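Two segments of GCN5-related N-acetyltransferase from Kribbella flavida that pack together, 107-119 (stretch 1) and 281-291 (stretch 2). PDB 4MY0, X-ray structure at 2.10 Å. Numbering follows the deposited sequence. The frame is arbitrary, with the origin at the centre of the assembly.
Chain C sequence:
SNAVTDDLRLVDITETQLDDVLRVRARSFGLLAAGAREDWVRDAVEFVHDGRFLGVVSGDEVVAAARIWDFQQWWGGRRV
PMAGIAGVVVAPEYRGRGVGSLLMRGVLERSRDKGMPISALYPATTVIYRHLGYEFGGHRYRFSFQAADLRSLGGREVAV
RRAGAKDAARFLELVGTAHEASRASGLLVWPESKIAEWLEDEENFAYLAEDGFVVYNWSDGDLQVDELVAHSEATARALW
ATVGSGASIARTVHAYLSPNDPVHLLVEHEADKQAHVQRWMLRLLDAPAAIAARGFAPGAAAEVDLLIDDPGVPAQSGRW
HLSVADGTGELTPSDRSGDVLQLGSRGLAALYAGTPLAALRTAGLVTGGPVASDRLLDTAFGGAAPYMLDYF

Stretch 1 (107-119) VLERSRDKGMPIS
Stretch 2 281-291: MLRLLDAPAAI

Stretch 2 enters as a β-strand (281-284) antiparallel to the strand at 118-119, turns through Leu-285 and Asp-286, and continues as a helix from Ala-287; stretch 1 reaches its strand from a helix (107-113) through a loop in which Gly-115 has positive phi (82°/15°). The CA-to-CB bond of selenomethionine Met-281 points sideways. Leu-282 (chi1 t, chi2 p) brings CD1 to 4.2 Å from Ile-118 CB. Arg-283 and Ser-119 form the hydrogen-bonded pair (CA-CA 5.2 Å): Arg-283 N donates to Ser-119 O at 2.8 Å, and Ser-119 N to Arg-283 O at 2.9 Å. Leu-284 and Ile-118 (phi/psi -85°/130° and -142°/166°) form the next, non-hydrogen-bonded pair, CA-CA 4.5 Å, their side chains sharing one sheet face with Leu-284 CD2 3.7 Å from Ile-118 CG2 (chi1 p). Leu-285 (-101°/-30°; m, t) is the most covered residue. Its CD2 lies 3.7 Å from Leu-108 CD2, and its CD1 3.6 Å from Ser-111 CB. Pro-117 O accepts from both Leu-285 N (2.8 Å) and Asp-286 N (3.2 Å), tying down the turn. A water bridges Leu-285 O (2.7 Å) and Arg-112 NH1 (3.0 Å). Asp-286 OD2 caps the helix through a weak bond from Ala-289 N (3.3 Å). Ala-289 CB and Ala-290 CB each lie 4.0 Å from Pro-117 CB.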

ATOM      1  N   VAL C 107      42.773   3.747  -5.487  1.00 22.41           N
ATOM      2  CA  VAL C 107      42.224   4.279  -4.243  1.00 22.77           C
ATOM      3  C   VAL C 107      42.910   3.694  -3.000  1.00 22.78           C
ATOM      4  O   VAL C 107      43.280   4.430  -2.071  1.00 22.46           O
ATOM      5  CB  VAL C 107      40.693   4.079  -4.165  1.00 24.19           C
ATOM      6  CG1 VAL C 107      40.199   4.272  -2.744  1.00 24.43           C
ATOM      7  CG2 VAL C 107      39.976   5.033  -5.104  1.00 21.29           C
ATOM      8  N   LEU C 108      43.096   2.379  -2.985  1.00 20.94           N
ATOM      9  CA  LEU C 108      43.782   1.737  -1.866  1.00 21.93           C
ATOM     10  C   LEU C 108      45.216   2.222  -1.762  1.00 28.51           C
ATOM     11  O   LEU C 108      45.731   2.453  -0.667  1.00 28.09           O
ATOM     12  CB  LEU C 108      43.777   0.224  -2.026  1.00 23.43           C
ATOM     13  CG  LEU C 108      42.428  -0.478  -1.866  1.00 29.36           C
ATOM     14  CD1 LEU C 108      42.627  -1.984  -1.902  1.00 33.76           C
ATOM     15  CD2 LEU C 108      41.727  -0.065  -0.588  1.00 29.35           C
ATOM     16  N   GLU C 109      45.871   2.376  -2.901  1.00 27.90           N
ATOM     17  CA  GLU C 109      47.248   2.853  -2.885  1.00 31.08           C
ATOM     18  C   GLU C 109      47.339   4.284  -2.338  1.00 30.48           C
ATOM     19  O   GLU C 109      48.196   4.582  -1.497  1.00 32.39           O
ATOM     20  CB  GLU C 109      47.872   2.748  -4.279  1.00 40.00           C
ATOM     21  CG  GLU C 109      49.390   2.818  -4.242  1.00 55.70           C
ATOM     22  CD  GLU C 109      49.984   1.864  -3.206  1.00 70.44           C
ATOM     23  OE1 GLU C 109      49.555   0.687  -3.150  1.00 74.92           O
ATOM     24  OE2 GLU C 109      50.873   2.294  -2.436  1.00 76.02           O
ATOM     25  N   ARG C 110      46.444   5.164  -2.785  1.00 28.21           N
ATOM     26  CA  ARG C 110      46.441   6.545  -2.281  1.00 28.82           C
ATOM     27  C   ARG C 110      46.177   6.547  -0.770  1.00 24.18           C
ATOM     28  O   ARG C 110      46.855   7.241  -0.007  1.00 28.71           O
ATOM     29  CB  ARG C 110      45.394   7.393  -3.020  1.00 26.94           C
ATOM     30  CG  ARG C 110      45.277   8.846  -2.525  1.00 25.55           C
ATOM     31  CD  ARG C 110      46.614   9.606  -2.630  1.00 26.08           C
ATOM     32  NE  ARG C 110      47.199   9.512  -3.967  1.00 35.67           N
ATOM     33  CZ  ARG C 110      46.831  10.262  -5.003  1.00 36.37           C
ATOM     34  NH1 ARG C 110      45.875  11.178  -4.866  1.00 30.87           N
ATOM     35  NH2 ARG C 110      47.414  10.099  -6.183  1.00 34.75           N
ATOM     36  N   SER C 111      45.206   5.749  -0.334  1.00 24.83           N
ATOM     37  CA  SER C 111      44.921   5.639   1.104  1.00 27.54           C
ATOM     38  C   SER C 111      46.140   5.190   1.931  1.00 30.41           C
ATOM     39  O   SER C 111      46.406   5.754   2.992  1.00 32.64           O
ATOM     40  CB  SER C 111      43.734   4.721   1.352  1.00 21.69           C
ATOM     41  OG  SER C 111      42.563   5.206   0.697  1.00 23.29           O
ATOM     42  N   ARG C 112      46.875   4.185   1.447  1.00 34.93           N
ATOM     43  CA  ARG C 112      48.093   3.728   2.126  1.00 38.82           C
ATOM     44  C   ARG C 112      49.147   4.821   2.150  1.00 38.77           C
ATOM     45  O   ARG C 112      49.796   5.038   3.179  1.00 37.71           O
ATOM     46  CB  ARG C 112      48.703   2.514   1.427  1.00 46.00           C
ATOM     47  CG  ARG C 112      47.877   1.247   1.470  1.00 52.77           C
ATOM     48  CD  ARG C 112      48.558   0.130   0.681  1.00 56.78           C
ATOM     49  NE  ARG C 112      49.735  -0.396   1.362  1.00 63.73           N
ATOM     50  CZ  ARG C 112      50.993  -0.083   1.051  1.00 70.09           C
ATOM     51  NH1 ARG C 112      52.004  -0.624   1.729  1.00 68.22           N
ATOM     52  NH2 ARG C 112      51.242   0.768   0.059  1.00 71.86           N
ATOM     53  N   ASP C 113      49.333   5.495   1.011  1.00 39.68           N
ATOM     54  CA  ASP C 113      50.334   6.557   0.905  1.00 44.62           C
ATOM     55  C   ASP C 113      50.078   7.676   1.916  1.00 42.44           C
ATOM     56  O   ASP C 113      51.011   8.302   2.407  1.00 45.26           O
ATOM     57  CB  ASP C 113      50.365   7.138  -0.510  1.00 51.51           C
ATOM     58  CG  ASP C 113      51.008   6.200  -1.509  1.00 58.85           C
ATOM     59  OD1 ASP C 113      51.681   5.240  -1.069  1.00 62.25           O
ATOM     60  OD2 ASP C 113      50.846   6.430  -2.733  1.00 59.72           O
ATOM     61  N   LYS C 114      48.800   7.912   2.217  1.00 37.51           N
ATOM     62  CA  LYS C 114      48.394   8.944   3.169  1.00 38.50           C
ATOM     63  C   LYS C 114      48.372   8.487   4.631  1.00 41.08           C
ATOM     64  O   LYS C 114      47.913   9.220   5.500  1.00 46.53           O
ATOM     65  CB  LYS C 114      47.021   9.513   2.777  1.00 34.67           C
ATOM     66  CG  LYS C 114      47.127  10.708   1.849  1.00 37.38           C
ATOM     67  CD  LYS C 114      45.790  11.076   1.241  1.00 38.85           C
ATOM     68  CE  LYS C 114      45.964  12.261   0.310  1.00 35.33           C
ATOM     69  NZ  LYS C 114      46.629  13.408   0.993  1.00 33.53           N
ATOM     70  N   GLY C 115      48.856   7.278   4.900  1.00 41.81           N
ATOM     71  CA  GLY C 115      49.003   6.813   6.269  1.00 39.88           C
ATOM     72  C   GLY C 115      47.761   6.252   6.939  1.00 36.82           C
ATOM     73  O   GLY C 115      47.741   6.090   8.156  1.00 39.39           O
HETATM   74  N   MSE C 116      46.724   5.941   6.171  1.00 33.09           N
HETATM   75  CA  MSE C 116      45.536   5.354   6.785  1.00 33.59           C
HETATM   76  C   MSE C 116      45.655   3.824   6.811  1.00 30.11           C
HETATM   77  O   MSE C 116      45.762   3.179   5.767  1.00 31.34           O
HETATM   78  CB  MSE C 116      44.253   5.838   6.085  1.00 32.26           C
HETATM   79  CG  MSE C 116      44.053   7.363   6.221  1.00 34.71           C
HETATM   80 SE   MSE C 116      43.078   8.144   4.716  0.54 49.59          SE
HETATM   81  CE  MSE C 116      43.311  10.043   5.133  1.00 95.86           C
ATOM     82  N   PRO C 117      45.647   3.242   8.014  1.00 27.63           N
ATOM     83  CA  PRO C 117      45.853   1.792   8.142  1.00 29.49           C
ATOM     84  C   PRO C 117      44.583   0.966   7.886  1.00 28.65           C
ATOM     85  O   PRO C 117      44.669  -0.262   7.778  1.00 23.48           O
ATOM     86  CB  PRO C 117      46.303   1.640   9.596  1.00 30.75           C
ATOM     87  CG  PRO C 117      45.571   2.764  10.320  1.00 34.16           C
ATOM     88  CD  PRO C 117      45.559   3.915   9.326  1.00 32.20           C
ATOM     89  N   ILE C 118      43.422   1.613   7.784  1.00 23.38           N
ATOM     90  CA  ILE C 118      42.202   0.886   7.467  1.00 26.53           C
ATOM     91  C   ILE C 118      41.310   1.706   6.539  1.00 26.52           C
ATOM     92  O   ILE C 118      41.492   2.917   6.378  1.00 24.36           O
ATOM     93  CB  ILE C 118      41.369   0.549   8.730  1.00 29.03           C
ATOM     94  CG1 ILE C 118      40.969   1.835   9.457  1.00 30.26           C
ATOM     95  CG2 ILE C 118      42.118  -0.418   9.662  1.00 29.60           C
ATOM     96  CD1 ILE C 118      40.057   1.611  10.677  1.00 31.41           C
ATOM     97  N   SER C 119      40.328   1.037   5.952  1.00 23.35           N
ATOM     98  CA  SER C 119      39.409   1.681   5.025  1.00 23.24           C
ATOM     99  C   SER C 119      38.019   1.066   5.184  1.00 22.02           C
ATOM    100  O   SER C 119      37.893  -0.133   5.436  1.00 21.33           O
ATOM    101  CB  SER C 119      39.921   1.511   3.587  1.00 20.56           C
ATOM    102  OG  SER C 119      38.989   2.009   2.649  1.00 23.37           O
HETATM  103  N   MSE C 281      31.490  -2.272   5.089  1.00 20.26           N
HETATM  104  CA  MSE C 281      32.651  -3.145   4.955  1.00 19.52           C
HETATM  105  C   MSE C 281      33.918  -2.484   5.444  1.00 22.28           C
HETATM  106  O   MSE C 281      33.990  -1.260   5.513  1.00 19.96           O
HETATM  107  CB  MSE C 281      32.841  -3.577   3.511  1.00 18.40           C
HETATM  108  CG  MSE C 281      31.819  -4.605   3.069  1.00 24.00           C
HETATM  109 SE   MSE C 281      32.210  -5.192   1.255  0.68 28.09          SE
HETATM  110  CE  MSE C 281      31.020  -6.736   1.234  1.00 39.18           C
ATOM    111  N   LEU C 282      34.910  -3.316   5.763  1.00 21.89           N
ATOM    112  CA  LEU C 282      36.183  -2.871   6.315  1.00 22.26           C
ATOM    113  C   LEU C 282      37.314  -3.575   5.581  1.00 22.20           C
ATOM    114  O   LEU C 282      37.163  -4.731   5.173  1.00 20.01           O
ATOM    115  CB  LEU C 282      36.252  -3.260   7.792  1.00 19.83           C
ATOM    116  CG  LEU C 282      37.531  -2.898   8.536  1.00 24.47           C
ATOM    117  CD1 LEU C 282      37.641  -1.381   8.616  1.00 28.45           C
ATOM    118  CD2 LEU C 282      37.534  -3.523   9.930  1.00 22.44           C
ATOM    119  N   ARG C 283      38.436  -2.886   5.400  1.00 19.12           N
ATOM    120  CA  ARG C 283      39.661  -3.547   4.942  1.00 22.23           C
ATOM    121  C   ARG C 283      40.876  -3.023   5.713  1.00 22.30           C
ATOM    122  O   ARG C 283      40.967  -1.822   5.968  1.00 22.17           O
ATOM    123  CB  ARG C 283      39.882  -3.315   3.444  1.00 20.48           C
ATOM    124  CG  ARG C 283      40.960  -4.224   2.851  1.00 21.13           C
ATOM    125  CD  ARG C 283      41.612  -3.634   1.589  1.00 22.01           C
ATOM    126  NE  ARG C 283      42.142  -4.695   0.725  1.00 26.35           N
ATOM    127  CZ  ARG C 283      43.255  -5.386   0.974  1.00 30.15           C
ATOM    128  NH1 ARG C 283      43.973  -5.140   2.066  1.00 28.49           N
ATOM    129  NH2 ARG C 283      43.651  -6.337   0.133  1.00 28.68           N
ATOM    130  N   LEU C 284      41.801  -3.905   6.090  1.00 21.58           N
ATOM    131  CA  LEU C 284      43.074  -3.442   6.650  1.00 23.42           C
ATOM    132  C   LEU C 284      44.073  -3.133   5.518  1.00 23.65           C
ATOM    133  O   LEU C 284      44.279  -3.955   4.618  1.00 23.90           O
ATOM    134  CB  LEU C 284      43.685  -4.465   7.616  1.00 21.97           C
ATOM    135  CG  LEU C 284      42.944  -4.967   8.861  1.00 29.68           C
ATOM    136  CD1 LEU C 284      43.914  -5.143  10.013  1.00 26.97           C
ATOM    137  CD2 LEU C 284      41.747  -4.116   9.276  1.00 25.52           C
ATOM    138  N   LEU C 285      44.680  -1.952   5.557  1.00 21.38           N
ATOM    139  CA  LEU C 285      45.699  -1.575   4.573  1.00 26.39           C
ATOM    140  C   LEU C 285      47.127  -1.710   5.112  1.00 30.00           C
ATOM    141  O   LEU C 285      48.070  -1.934   4.344  1.00 33.55           O
ATOM    142  CB  LEU C 285      45.490  -0.133   4.110  1.00 28.44           C
ATOM    143  CG  LEU C 285      44.096   0.256   3.635  1.00 30.95           C
ATOM    144  CD1 LEU C 285      44.083   1.715   3.220  1.00 28.99           C
ATOM    145  CD2 LEU C 285      43.685  -0.642   2.488  1.00 31.83           C
ATOM    146  N   ASP C 286      47.283  -1.527   6.425  1.00 25.39           N
ATOM    147  CA  ASP C 286      48.586  -1.651   7.088  1.00 27.87           C
ATOM    148  C   ASP C 286      48.318  -2.319   8.442  1.00 27.66           C
ATOM    149  O   ASP C 286      48.117  -1.638   9.448  1.00 26.19           O
ATOM    150  CB  ASP C 286      49.224  -0.256   7.263  1.00 27.08           C
ATOM    151  CG  ASP C 286      50.551  -0.281   8.048  1.00 39.71           C
ATOM    152  OD1 ASP C 286      51.237   0.767   8.058  1.00 41.10           O
ATOM    153  OD2 ASP C 286      50.917  -1.316   8.661  1.00 43.85           O
ATOM    154  N   ALA C 287      48.321  -3.650   8.463  1.00 25.65           N
ATOM    155  CA  ALA C 287      47.881  -4.391   9.644  1.00 26.58           C
ATOM    156  C   ALA C 287      48.654  -4.106  10.940  1.00 26.31           C
ATOM    157  O   ALA C 287      48.028  -3.966  11.993  1.00 28.27           O
ATOM    158  CB  ALA C 287      47.809  -5.904   9.358  1.00 23.20           C
ATOM    159  N   PRO C 288      50.006  -4.025  10.883  1.00 27.82           N
ATOM    160  CA  PRO C 288      50.687  -3.696  12.143  1.00 28.62           C
ATOM    161  C   PRO C 288      50.223  -2.364  12.709  1.00 27.95           C
ATOM    162  O   PRO C 288      50.041  -2.252  13.926  1.00 27.33           O
ATOM    163  CB  PRO C 288      52.169  -3.616  11.741  1.00 28.39           C
ATOM    164  CG  PRO C 288      52.283  -4.561  10.585  1.00 30.00           C
ATOM    165  CD  PRO C 288      50.965  -4.420   9.830  1.00 27.10           C
ATOM    166  N   ALA C 289      50.018  -1.373  11.844  1.00 27.18           N
ATOM    167  CA  ALA C 289      49.639  -0.040  12.316  1.00 29.21           C
ATOM    168  C   ALA C 289      48.185  -0.023  12.764  1.00 28.30           C
ATOM    169  O   ALA C 289      47.832   0.677  13.706  1.00 28.39           O
ATOM    170  CB  ALA C 289      49.887   1.018  11.237  1.00 29.38           C
ATOM    171  N   ALA C 290      47.337  -0.786  12.081  1.00 24.60           N
ATOM    172  CA  ALA C 290      45.939  -0.930  12.499  1.00 23.35           C
ATOM    173  C   ALA C 290      45.843  -1.587  13.888  1.00 23.47           C
ATOM    174  O   ALA C 290      45.015  -1.203  14.730  1.00 23.32           O
ATOM    175  CB  ALA C 290      45.157  -1.760  11.462  1.00 22.25           C
ATOM    176  N   ILE C 291      46.675  -2.596  14.117  1.00 23.93           N
ATOM    177  CA  ILE C 291      46.671  -3.287  15.400  1.00 27.42           C
ATOM    178  C   ILE C 291      47.215  -2.358  16.491  1.00 29.48           C
ATOM    179  O   ILE C 291      46.652  -2.269  17.585  1.00 31.05           O
ATOM    180  CB  ILE C 291      47.509  -4.581  15.354  1.00 28.90           C
ATOM    181  CG1 ILE C 291      46.783  -5.675  14.561  1.00 29.84           C
ATOM    182  CG2 ILE C 291      47.867  -5.034  16.784  1.00 27.37           C
ATOM    183  CD1 ILE C 291      45.377  -6.026  15.119  1.00 26.43           C
TER
HETATM  184  O   HOH W   1      50.733  -1.525   4.260  1.00 41.31           O